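Local coordinates for protein nucleoporin NUP159 (Saccharomyces cerevisiae, PDB 1XIP) that serves in the nuclear pore complex and functions in mRNA export, its N-terminal beta-propeller domain tethering the helicase Dbp5 to the pore, at residues N134-L139 / L151-T155; A162-T166 / V177-D181. Numbering follows the deposited sequence.

Contact 1: N134-L139 / L151-T155; sequences NVNNTL and LDLRT
N134 ends an edge strand, extended (phi/psi -97/132), and with chi1 t its amide bridges the turn that follows: ND2 donates to N136 O at 3.3 Å and to T138 O at 3.0 Å. V135 N gives T138 O a backbone bond of 3.0 Å, so the chain bends back through V135 and N136 (psi -66° and -91°). N137 (-105/27) turns its carbonyl across to the second segment, where N137 O accepts from L153 N at 2.8 Å and 169°. From T138 onward the strand runs antiparallel to 151-152. T138 faces D152 as a non-hydrogen-bonded pair, CA to CA 4.6 Å, with T138 CA 3.2 Å from L151 O in a CA-H...O contact. These residues belong to the hairpin 138-143/147-152, the two central strands of a four-stranded antiparallel propeller blade. L139 and L151 form the hydrogen-bonded pair: L139 N to L151 O 2.8 Å, L151 N to L139 O 2.9 Å. Their side chains share the sheet face away from T138 and D152, CB to CB 4.0 Å, and both rest on L108 of the preceding blade. L153 (chi1 m, chi2 t) points toward the first segment, L153 CD1 4.1 Å from N134 ND2 and L153 CD2 4.4 Å from L139 CD1. D152 OD1 accepts from R154 N at 3.0 Å, an Asx turn where the second segment leaves the strand.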
ATOM      1  N   ASN A 134       1.018  -7.312   7.945  1.00 29.72           N
ATOM      2  CA  ASN A 134       0.422  -8.050   9.028  1.00 30.70           C
ATOM      3  C   ASN A 134      -0.808  -8.805   8.547  1.00 30.64           C
ATOM      4  O   ASN A 134      -1.651  -8.234   7.855  1.00 30.57           O
ATOM      5  CB  ASN A 134       0.059  -7.111  10.160  1.00 30.91           C
ATOM      6  CG  ASN A 134      -0.778  -7.784  11.211  1.00 33.10           C
ATOM      7  OD1 ASN A 134      -1.823  -7.272  11.596  1.00 36.30           O
ATOM      8  ND2 ASN A 134      -0.330  -8.955  11.676  1.00 33.50           N
ATOM      9  N   VAL A 135      -0.913 -10.089   8.879  1.00 30.81           N
ATOM     10  CA  VAL A 135      -2.113 -10.818   8.451  1.00 31.33           C
ATOM     11  C   VAL A 135      -3.031 -11.218   9.606  1.00 31.79           C
ATOM     12  O   VAL A 135      -4.149 -10.674   9.732  1.00 32.65           O
ATOM     13  CB  VAL A 135      -1.854 -11.929   7.382  1.00 31.05           C
ATOM     14  CG1 VAL A 135      -0.610 -12.734   7.688  1.00 30.71           C
ATOM     15  CG2 VAL A 135      -3.077 -12.803   7.218  1.00 31.36           C
ATOM     16  N   ASN A 136      -2.588 -12.108  10.482  1.00 31.27           N
ATOM     17  CA  ASN A 136      -3.355 -12.280  11.712  1.00 30.89           C
ATOM     18  C   ASN A 136      -2.490 -11.975  12.906  1.00 30.76           C
ATOM     19  O   ASN A 136      -2.405 -10.833  13.346  1.00 30.66           O
ATOM     20  CB  ASN A 136      -3.959 -13.683  11.801  1.00 30.95           C
ATOM     21  CG  ASN A 136      -5.082 -13.889  10.812  1.00 31.33           C
ATOM     22  OD1 ASN A 136      -6.104 -13.196  10.855  1.00 32.09           O
ATOM     23  ND2 ASN A 136      -4.895 -14.832   9.896  1.00 31.66           N
ATOM     24  N   ASN A 137      -1.842 -13.008  13.420  1.00 30.86           N
ATOM     25  CA  ASN A 137      -0.856 -12.868  14.472  1.00 31.19           C
ATOM     26  C   ASN A 137       0.531 -13.025  13.901  1.00 30.71           C
ATOM     27  O   ASN A 137       1.456 -13.457  14.594  1.00 30.99           O
ATOM     28  CB  ASN A 137      -1.083 -13.920  15.566  1.00 31.30           C
ATOM     29  CG  ASN A 137      -2.411 -13.764  16.239  1.00 32.51           C
ATOM     30  OD1 ASN A 137      -2.742 -12.685  16.755  1.00 34.01           O
ATOM     31  ND2 ASN A 137      -3.208 -14.827  16.219  1.00 34.25           N
ATOM     32  N   THR A 138       0.682 -12.702  12.628  1.00 30.01           N
ATOM     33  CA  THR A 138       1.972 -12.879  12.004  1.00 29.61           C
ATOM     34  C   THR A 138       2.344 -11.683  11.129  1.00 28.81           C
ATOM     35  O   THR A 138       1.479 -11.048  10.506  1.00 28.99           O
ATOM     36  CB  THR A 138       2.036 -14.215  11.226  1.00 29.50           C
ATOM     37  OG1 THR A 138       1.198 -14.123  10.083  1.00 32.08           O
ATOM     38  CG2 THR A 138       1.391 -15.372  12.001  1.00 29.76           C
ATOM     39  N   LEU A 139       3.638 -11.374  11.123  1.00 28.04           N
ATOM     40  CA  LEU A 139       4.197 -10.311  10.311  1.00 27.30           C
ATOM     41  C   LEU A 139       4.990 -10.910   9.215  1.00 26.70           C
ATOM     42  O   LEU A 139       5.944 -11.621   9.483  1.00 26.80           O
ATOM     43  CB  LEU A 139       5.130  -9.451  11.142  1.00 27.33           C
ATOM     44  CG  LEU A 139       4.605  -8.071  11.514  1.00 27.94           C
ATOM     45  CD1 LEU A 139       5.692  -7.306  12.232  1.00 29.48           C
ATOM     46  CD2 LEU A 139       4.172  -7.337  10.281  1.00 28.11           C
ATOM     47  N   LEU A 151       7.256 -13.679  10.996  1.00 33.57           N
ATOM     48  CA  LEU A 151       7.385 -13.456  12.428  1.00 33.81           C
ATOM     49  C   LEU A 151       6.067 -13.761  13.118  1.00 34.32           C
ATOM     50  O   LEU A 151       5.058 -13.119  12.834  1.00 33.95           O
ATOM     51  CB  LEU A 151       7.763 -12.007  12.702  1.00 33.66           C
ATOM     52  CG  LEU A 151       8.778 -11.664  13.801  1.00 33.60           C
ATOM     53  CD1 LEU A 151       8.327 -10.442  14.584  1.00 31.37           C
ATOM     54  CD2 LEU A 151       9.091 -12.835  14.732  1.00 33.18           C
ATOM     55  N   ASP A 152       6.072 -14.754  14.009  1.00 35.03           N
ATOM     56  CA  ASP A 152       4.914 -14.993  14.863  1.00 35.94           C
ATOM     57  C   ASP A 152       4.908 -13.978  15.997  1.00 35.77           C
ATOM     58  O   ASP A 152       5.873 -13.862  16.742  1.00 35.33           O
ATOM     59  CB  ASP A 152       4.895 -16.425  15.416  1.00 36.57           C
ATOM     60  CG  ASP A 152       3.495 -16.855  15.895  1.00 38.65           C
ATOM     61  OD1 ASP A 152       3.006 -16.308  16.907  1.00 41.34           O
ATOM     62  OD2 ASP A 152       2.806 -17.726  15.323  1.00 41.00           O
ATOM     63  N   LEU A 153       3.818 -13.237  16.117  1.00 36.00           N
ATOM     64  CA  LEU A 153       3.745 -12.187  17.114  1.00 36.71           C
ATOM     65  C   LEU A 153       3.495 -12.710  18.537  1.00 37.83           C
ATOM     66  O   LEU A 153       3.876 -12.068  19.515  1.00 37.86           O
ATOM     67  CB  LEU A 153       2.736 -11.124  16.693  1.00 36.22           C
ATOM     68  CG  LEU A 153       3.223 -10.274  15.500  1.00 34.79           C
ATOM     69  CD1 LEU A 153       2.081  -9.447  14.914  1.00 33.48           C
ATOM     70  CD2 LEU A 153       4.430  -9.386  15.863  1.00 31.62           C
ATOM     71  N   ARG A 154       2.897 -13.894  18.638  1.00 39.19           N
ATOM     72  CA  ARG A 154       2.655 -14.541  19.928  1.00 40.80           C
ATOM     73  C   ARG A 154       3.930 -15.127  20.572  1.00 41.13           C
ATOM     74  O   ARG A 154       4.112 -15.017  21.781  1.00 41.23           O
ATOM     75  CB  ARG A 154       1.567 -15.624  19.794  1.00 41.25           C
ATOM     76  CG  ARG A 154       0.325 -15.413  20.692  1.00 43.91           C
ATOM     77  CD  ARG A 154      -0.928 -16.226  20.268  1.00 47.82           C
ATOM     78  NE  ARG A 154      -1.301 -17.256  21.251  1.00 50.83           N
ATOM     79  CZ  ARG A 154      -1.387 -18.575  20.989  1.00 52.71           C
ATOM     80  NH1 ARG A 154      -1.127 -19.045  19.768  1.00 53.18           N
ATOM     81  NH2 ARG A 154      -1.734 -19.433  21.954  1.00 52.57           N
ATOM     82  N   THR A 155       4.804 -15.728  19.757  1.00 41.54           N
ATOM     83  CA  THR A 155       5.962 -16.499  20.246  1.00 42.31           C
ATOM     84  C   THR A 155       7.327 -15.873  19.918  1.00 42.72           C
ATOM     85  O   THR A 155       8.359 -16.373  20.361  1.00 42.58           O
ATOM     86  CB  THR A 155       5.941 -17.954  19.684  1.00 42.41           C
ATOM     87  OG1 THR A 155       6.676 -17.996  18.451  1.00 42.80           O
ATOM     88  CG2 THR A 155       4.529 -18.389  19.262  1.00 42.67           C
TER

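Contact 2: A162-T166 / V177-D181; sequences AQNVT and VLLKD
T166, K180 and N164 lose the most surface here, and two backbone bonds fix their positions. T166 N donates to L178 O at 2.7 Å and 174°; T166 OG1 (chi1 p) adds a weak bond to L178 O at 3.3 Å. K180 N donates to N164 O at 2.9 Å and 150°. Between these bonds V165 and L179 make a single antiparallel non-hydrogen-bonded bridge, CA to CA 4.5 Å, with diverging side chains. Each member of the pair also makes a CA-H...O contact: V165 CA to L178 O at 3.5 Å and L179 CA to N164 O at 3.4 Å. The directions CA 163 to 166 and CA 177 to 180 lie 84° apart, consistent with so short a pairing. N164 has a positive phi (63/25), which breaks the extended course of Q163 (-135/163), and the chain turns a corner at T166. This is a blade-to-blade passage of the beta-propeller: the last strand, 158-165, of one four-stranded blade leads directly into 167-170, the first strand of the next, and 174-179 is that strand's hairpin partner. K180, helical in backbone (-55/-38) with chi1 m, lays its aliphatic chain against the corner, K180 CG 3.8 Å from T166 CG2 and K180 CD 4.0 Å from N164 OD1. V165 CG2 packs 3.8 Å from V177 CG1; V165 CG2 to L179 CD2 is 4.1 Å. L148, on strand 147-152 next to 158-165 in its own blade, touches both V165 and V177, while P216 touches T166 and L178.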
ATOM      1  N   ALA A 162      10.359 -17.716   1.614  1.00 35.16           N
ATOM      2  CA  ALA A 162      10.823 -17.795   0.236  1.00 34.51           C
ATOM      3  C   ALA A 162      12.088 -16.992   0.029  1.00 34.22           C
ATOM      4  O   ALA A 162      12.561 -16.321   0.947  1.00 34.23           O
ATOM      5  CB  ALA A 162       9.737 -17.338  -0.724  1.00 34.40           C
ATOM      6  N   GLN A 163      12.636 -17.082  -1.182  1.00 33.86           N
ATOM      7  CA  GLN A 163      13.840 -16.350  -1.556  1.00 33.51           C
ATOM      8  C   GLN A 163      13.692 -15.702  -2.918  1.00 32.78           C
ATOM      9  O   GLN A 163      12.813 -16.085  -3.706  1.00 32.42           O
ATOM     10  CB  GLN A 163      15.034 -17.285  -1.603  1.00 33.96           C
ATOM     11  CG  GLN A 163      15.843 -17.326  -0.338  1.00 34.85           C
ATOM     12  CD  GLN A 163      16.154 -18.737   0.074  1.00 35.34           C
ATOM     13  OE1 GLN A 163      15.546 -19.260   1.012  1.00 36.17           O
ATOM     14  NE2 GLN A 163      17.082 -19.371  -0.633  1.00 34.35           N
ATOM     15  N   ASN A 164      14.570 -14.730  -3.189  1.00 31.77           N
ATOM     16  CA  ASN A 164      14.630 -14.046  -4.480  1.00 30.92           C
ATOM     17  C   ASN A 164      13.368 -13.271  -4.827  1.00 30.15           C
ATOM     18  O   ASN A 164      13.081 -13.037  -6.001  1.00 30.37           O
ATOM     19  CB  ASN A 164      14.953 -15.041  -5.596  1.00 31.29           C
ATOM     20  CG  ASN A 164      16.342 -15.612  -5.475  1.00 31.40           C
ATOM     21  OD1 ASN A 164      17.307 -14.876  -5.254  1.00 31.48           O
ATOM     22  ND2 ASN A 164      16.459 -16.928  -5.629  1.00 32.21           N
ATOM     23  N   VAL A 165      12.632 -12.877  -3.788  1.00 28.84           N
ATOM     24  CA  VAL A 165      11.373 -12.167  -3.905  1.00 27.46           C
ATOM     25  C   VAL A 165      11.681 -10.680  -4.046  1.00 26.92           C
ATOM     26  O   VAL A 165      12.588 -10.184  -3.377  1.00 27.08           O
ATOM     27  CB  VAL A 165      10.516 -12.381  -2.608  1.00 27.59           C
ATOM     28  CG1 VAL A 165       9.097 -11.753  -2.727  1.00 26.46           C
ATOM     29  CG2 VAL A 165      10.440 -13.854  -2.245  1.00 26.58           C
ATOM     30  N   THR A 166      10.938  -9.970  -4.901  1.00 25.62           N
ATOM     31  CA  THR A 166      11.093  -8.517  -5.001  1.00 25.07           C
ATOM     32  C   THR A 166       9.834  -7.778  -4.565  1.00 24.48           C
ATOM     33  O   THR A 166       9.891  -6.614  -4.189  1.00 23.88           O
ATOM     34  CB  THR A 166      11.531  -8.059  -6.412  1.00 24.93           C
ATOM     35  OG1 THR A 166      10.599  -8.527  -7.382  1.00 25.27           O
ATOM     36  CG2 THR A 166      12.836  -8.736  -6.819  1.00 25.99           C
ATOM     37  N   VAL A 177       3.884 -13.919  -4.658  1.00 29.21           N
ATOM     38  CA  VAL A 177       5.298 -13.581  -4.672  1.00 29.08           C
ATOM     39  C   VAL A 177       5.716 -13.234  -6.115  1.00 29.26           C
ATOM     40  O   VAL A 177       5.336 -13.935  -7.064  1.00 29.15           O
ATOM     41  CB  VAL A 177       6.115 -14.775  -4.101  1.00 29.38           C
ATOM     42  CG1 VAL A 177       7.547 -14.744  -4.545  1.00 29.43           C
ATOM     43  CG2 VAL A 177       6.016 -14.809  -2.572  1.00 28.72           C
ATOM     44  N   LEU A 178       6.433 -12.114  -6.272  1.00 29.23           N
ATOM     45  CA  LEU A 178       7.070 -11.741  -7.533  1.00 28.92           C
ATOM     46  C   LEU A 178       8.571 -11.960  -7.393  1.00 29.25           C
ATOM     47  O   LEU A 178       9.205 -11.393  -6.492  1.00 29.10           O
ATOM     48  CB  LEU A 178       6.819 -10.273  -7.864  1.00 28.84           C
ATOM     49  CG  LEU A 178       6.629  -9.841  -9.333  1.00 29.29           C
ATOM     50  CD1 LEU A 178       6.749  -8.331  -9.487  1.00 27.02           C
ATOM     51  CD2 LEU A 178       7.563 -10.562 -10.314  1.00 28.36           C
ATOM     52  N   LEU A 179       9.138 -12.759  -8.296  1.00 29.05           N
ATOM     53  CA  LEU A 179      10.553 -13.117  -8.217  1.00 29.20           C
ATOM     54  C   LEU A 179      11.457 -12.278  -9.126  1.00 28.87           C
ATOM     55  O   LEU A 179      10.976 -11.632 -10.049  1.00 28.51           O
ATOM     56  CB  LEU A 179      10.732 -14.615  -8.505  1.00 29.30           C
ATOM     57  CG  LEU A 179      10.055 -15.547  -7.501  1.00 29.45           C
ATOM     58  CD1 LEU A 179      10.225 -17.013  -7.883  1.00 30.55           C
ATOM     59  CD2 LEU A 179      10.625 -15.292  -6.125  1.00 31.56           C
ATOM     60  N   LYS A 180      12.763 -12.300  -8.836  1.00 29.04           N
ATOM     61  CA  LYS A 180      13.803 -11.623  -9.648  1.00 29.51           C
ATOM     62  C   LYS A 180      13.813 -11.998 -11.135  1.00 29.74           C
ATOM     63  O   LYS A 180      14.060 -11.146 -11.992  1.00 29.74           O
ATOM     64  CB  LYS A 180      15.195 -11.895  -9.079  1.00 29.37           C
ATOM     65  CG  LYS A 180      15.462 -11.262  -7.749  1.00 29.95           C
ATOM     66  CD  LYS A 180      16.881 -11.495  -7.336  1.00 31.05           C
ATOM     67  CE  LYS A 180      17.496 -10.239  -6.774  1.00 33.32           C
ATOM     68  NZ  LYS A 180      18.976 -10.422  -6.604  1.00 35.14           N
ATOM     69  N   ASP A 181      13.566 -13.273 -11.431  1.00 30.03           N
ATOM     70  CA  ASP A 181      13.442 -13.730 -12.812  1.00 30.58           C
ATOM     71  C   ASP A 181      12.113 -13.298 -13.457  1.00 30.87           C
ATOM     72  O   ASP A 181      11.830 -13.625 -14.623  1.00 31.22           O
ATOM     73  CB  ASP A 181      13.632 -15.249 -12.894  1.00 30.67           C
ATOM     74  CG  ASP A 181      12.468 -16.021 -12.302  1.00 31.34           C
ATOM     75  OD1 ASP A 181      12.522 -17.269 -12.347  1.00 31.77           O
ATOM     76  OD2 ASP A 181      11.461 -15.477 -11.774  1.00 32.21           O
TER

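How the contacts relate
The two contacts come in series along the chain, contact 1 closing before contact 2 opens, and their centres lie 21 Å apart with nearest atoms about 11 Å from each other, so they do not touch. They share one blade: strand 147-152, which carries part of contact 1, neighbours strand 158-165, which carries part of contact 2, in the same antiparallel sheet. Contact 1 pairs two strands within that blade, whereas contact 2 joins its last strand to strand 174-179 of the following blade. Together they sample two kinds of connection found in the propeller domain that interacts with Dbp5, hairpin pairing inside a blade and passage between blades.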